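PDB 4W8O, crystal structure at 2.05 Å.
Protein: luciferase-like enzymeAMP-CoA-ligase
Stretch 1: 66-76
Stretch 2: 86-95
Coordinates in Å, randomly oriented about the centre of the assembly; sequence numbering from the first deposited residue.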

# COMPACT_ATOMS: atom_id res chain seq x y z
N GLY A 66 17.66 10.34 -19.12
CA GLY A 66 17.84 9.03 -19.73
C GLY A 66 17.04 7.91 -19.09
O GLY A 66 17.31 6.74 -19.37
N ILE A 67 16.07 8.25 -18.23
CA ILE A 67 15.21 7.26 -17.58
C ILE A 67 14.23 6.65 -18.57
O ILE A 67 13.58 7.36 -19.34
CB ILE A 67 14.42 7.88 -16.40
CG1 ILE A 67 15.37 8.32 -15.27
CG2 ILE A 67 13.38 6.90 -15.85
CD1 ILE A 67 16.11 7.20 -14.57
N THR A 68 14.15 5.32 -18.56
CA THR A 68 13.19 4.60 -19.38
C THR A 68 12.57 3.49 -18.53
O THR A 68 12.89 3.35 -17.35
CB THR A 68 13.85 3.99 -20.63
OG1 THR A 68 14.81 3.01 -20.24
CG2 THR A 68 14.54 5.08 -21.46
N SER A 69 11.70 2.70 -19.14
CA SER A 69 10.96 1.70 -18.41
C SER A 69 11.82 0.62 -17.73
O SER A 69 11.37 -0.03 -16.79
CB SER A 69 9.94 1.03 -19.33
OG SER A 69 10.60 0.20 -20.26
N THR A 70 13.04 0.41 -18.21
CA THR A 70 13.92 -0.61 -17.62
C THR A 70 14.59 -0.17 -16.30
O THR A 70 15.08 -1.00 -15.56
CB THR A 70 15.01 -1.06 -18.62
OG1 THR A 70 15.70 0.08 -19.14
CG2 THR A 70 14.40 -1.84 -19.79
N ASP A 71 14.59 1.13 -16.01
CA ASP A 71 15.25 1.64 -14.82
C ASP A 71 14.42 1.48 -13.56
O ASP A 71 13.20 1.45 -13.61
CB ASP A 71 15.60 3.11 -14.98
CG ASP A 71 16.61 3.34 -16.07
OD1 ASP A 71 17.66 2.67 -16.05
OD2 ASP A 71 16.36 4.19 -16.95
N VAL A 72 15.10 1.39 -12.43
CA VAL A 72 14.47 1.40 -11.10
C VAL A 72 14.69 2.77 -10.47
O VAL A 72 15.80 3.27 -10.45
CB VAL A 72 15.09 0.33 -10.18
CG1 VAL A 72 14.55 0.44 -8.75
CG2 VAL A 72 14.84 -1.05 -10.74
N VAL A 73 13.62 3.37 -9.95
CA VAL A 73 13.73 4.64 -9.25
C VAL A 73 13.29 4.40 -7.81
O VAL A 73 12.21 3.86 -7.55
CB VAL A 73 12.87 5.75 -9.88
CG1 VAL A 73 13.07 7.06 -9.13
CG2 VAL A 73 13.22 5.92 -11.35
N CYS A 74 14.14 4.81 -6.89
CA CYS A 74 13.96 4.53 -5.48
C CYS A 74 13.60 5.79 -4.69
O CYS A 74 13.95 6.90 -5.09
CB CYS A 74 15.24 3.93 -4.96
SG CYS A 74 15.08 3.18 -3.34
N PHE A 75 12.89 5.62 -3.58
CA PHE A 75 12.43 6.73 -2.75
C PHE A 75 12.69 6.43 -1.28
O PHE A 75 12.39 5.34 -0.80
CB PHE A 75 10.94 6.98 -2.99
CG PHE A 75 10.62 7.22 -4.43
CD1 PHE A 75 10.41 6.16 -5.28
CD2 PHE A 75 10.64 8.51 -4.95
CE1 PHE A 75 10.19 6.37 -6.63
CE2 PHE A 75 10.42 8.72 -6.29
CZ PHE A 75 10.19 7.66 -7.13
N CYS A 76 13.29 7.39 -0.58
CA CYS A 76 13.44 7.30 0.88
C CYS A 76 12.96 8.58 1.55
O CYS A 76 13.72 9.55 1.72
CB CYS A 76 14.89 7.02 1.26
SG CYS A 76 15.05 6.58 3.00
N PRO A 86 7.51 12.42 -7.73
CA PRO A 86 8.47 11.76 -8.62
C PRO A 86 8.23 10.25 -8.80
O PRO A 86 8.70 9.67 -9.78
CB PRO A 86 9.83 12.03 -7.96
CG PRO A 86 9.53 12.36 -6.54
CD PRO A 86 8.11 12.82 -6.44
N LEU A 87 7.50 9.63 -7.88
CA LEU A 87 7.05 8.25 -8.04
C LEU A 87 6.02 8.15 -9.17
O LEU A 87 6.13 7.29 -10.06
CB LEU A 87 6.46 7.73 -6.72
CG LEU A 87 6.06 6.26 -6.71
CD1 LEU A 87 6.38 5.63 -5.36
CD2 LEU A 87 4.59 6.06 -7.04
N ILE A 88 5.03 9.04 -9.13
CA ILE A 88 4.01 9.15 -10.17
C ILE A 88 4.67 9.44 -11.51
O ILE A 88 4.33 8.82 -12.52
CB ILE A 88 3.00 10.28 -9.84
CG1 ILE A 88 2.13 9.90 -8.64
CG2 ILE A 88 2.12 10.61 -11.03
CD1 ILE A 88 1.54 11.08 -7.91
N ALA A 89 5.60 10.39 -11.50
CA ALA A 89 6.35 10.78 -12.69
C ALA A 89 7.11 9.60 -13.29
O ALA A 89 7.05 9.35 -14.50
CB ALA A 89 7.30 11.92 -12.35
N SER A 90 7.82 8.87 -12.43
CA SER A 90 8.58 7.69 -12.85
C SER A 90 7.66 6.63 -13.44
O SER A 90 8.00 5.98 -14.44
CB SER A 90 9.35 7.12 -11.66
OG SER A 90 10.37 8.00 -11.24
N SER A 91 6.49 6.45 -12.82
CA SER A 91 5.48 5.53 -13.34
C SER A 91 4.97 5.93 -14.72
O SER A 91 4.67 5.05 -15.52
CB SER A 91 4.33 5.40 -12.35
OG SER A 91 4.78 4.76 -11.17
N TYR A 92 4.87 7.23 -15.00
CA TYR A 92 4.48 7.69 -16.35
C TYR A 92 5.44 7.16 -17.41
O TYR A 92 5.03 6.88 -18.54
CB TYR A 92 4.48 9.23 -16.47
CG TYR A 92 3.44 9.99 -15.66
CD1 TYR A 92 2.28 9.37 -15.19
CD2 TYR A 92 3.60 11.35 -15.43
CE1 TYR A 92 1.33 10.09 -14.47
CE2 TYR A 92 2.66 12.08 -14.71
CZ TYR A 92 1.53 11.45 -14.23
OH TYR A 92 0.58 12.15 -13.53
N LEU A 93 6.71 7.02 -17.05
CA LEU A 93 7.73 6.52 -17.97
C LEU A 93 7.84 5.00 -17.97
O LEU A 93 8.67 4.43 -18.69
CB LEU A 93 9.08 7.14 -17.62
CG LEU A 93 9.09 8.66 -17.62
CD1 LEU A 93 10.47 9.17 -17.26
CD2 LEU A 93 8.65 9.22 -18.97
N GLY A 94 7.01 4.33 -17.17
CA GLY A 94 7.04 2.88 -17.07
C GLY A 94 8.20 2.33 -16.25
O GLY A 94 8.44 1.12 -16.25
N ALA A 95 8.93 3.20 -15.55
CA ALA A 95 10.04 2.77 -14.71
C ALA A 95 9.51 2.05 -13.46
O ALA A 95 8.36 2.24 -13.05
CB ALA A 95 10.93 3.95 -14.32

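No hydrogen bond crosses between the two stretches; they are held by the fit of their surfaces, which together bury 462 Å². The strand 72-76 and the helix 86-92 run antiparallel, their axes at 171° with a closest approach of 9.4 Å. That gap is filled by side chains from alternate strand positions: the CA-to-CB bonds of Val-73 and Phe-75 point toward the helix stretch, whereas Val-72 points away and Cys-74 and Cys-76 lie out of reach.

Phe-75 is the largest bump, with 88 Å² covered by the second stretch. With chi1 at -55° (m) and chi2 at 85°, its ring reaches Pro-86, Leu-87 and Ser-90 on the helix. Leu-87 lies over one face: Leu-87 CB is 4.1 Å from the centroid of the Phe-75 ring and 23° off the ring normal, a CH-pi geometry, and Phe-75 CZ comes to 3.3 Å from Leu-87 CA. Near the plane of the ring, at its edge, are the oxygens Pro-86 O, 3.6 Å from Phe-75 CZ, and Ser-90 OG, 4.1 Å from the same atom. Pro-86 also offers carbon, Pro-86 CB standing 3.8 Å from Phe-75 CE2. A flat aromatic side chain suits this site because its face meets aliphatic carbon while its C-H edge meets oxygen.

Ser-90 points toward the strand, yet its hydroxyl is not left unpaired in this buried setting. In the m rotamer, Ser-90 OG donates to Pro-86 O at 2.8 Å, folding the polar group back onto the helix, where the same carbonyl also accepts from Ser-90 N at 2.9 Å. Val-73 CG2 packs 3.5 Å from Ser-90 OG, directly against this small side chain.

Beyond the helix, Ala-95 is a small knob in a cup made by the first stretch. Ala-95 CB lies 3.5 Å from Asp-71 O, 3.7 Å from Thr-68 O, 4.1 Å from Ile-67 CG2 and 4.2 Å from Val-73 CG2, so a single methyl touches both carbonyls and methyl groups. The cup is shaped by a type I turn from Thr-68 to Asp-71, closed by Asp-71 N to Thr-68 O (3.1 Å) and braced by Thr-68 N donating to Asp-71 OD2 (3.0 Å, 163°). Ile-67 extends the apolar surface, Ile-67 CG2 lying 4.0 Å from Leu-93 CD1.

The nearest pair of CA atoms across the stretches is Ser-69 CA and Ala-95 CA, 4.0 Å apart. Gly-94 is the first residue to leave helical phi/psi, in a Schellman motif in which Ala-95 N bonds to Ser-90 O (3.1 Å) and Gly-94 N to Ser-91 O (3.0 Å); its positive phi (75°) favours glycine. Shape gives a second argument: an ideal CB on Gly-94 would sit 3.2 Å from Ser-69 CB, a tight approach. Ser-69 CA makes a CA-H...O contact with Gly-94 O at 3.4 Å (122° at H), but Ser-69 O and Gly-94 O, 3.2 Å apart, are both acceptors and form no hydrogen bond.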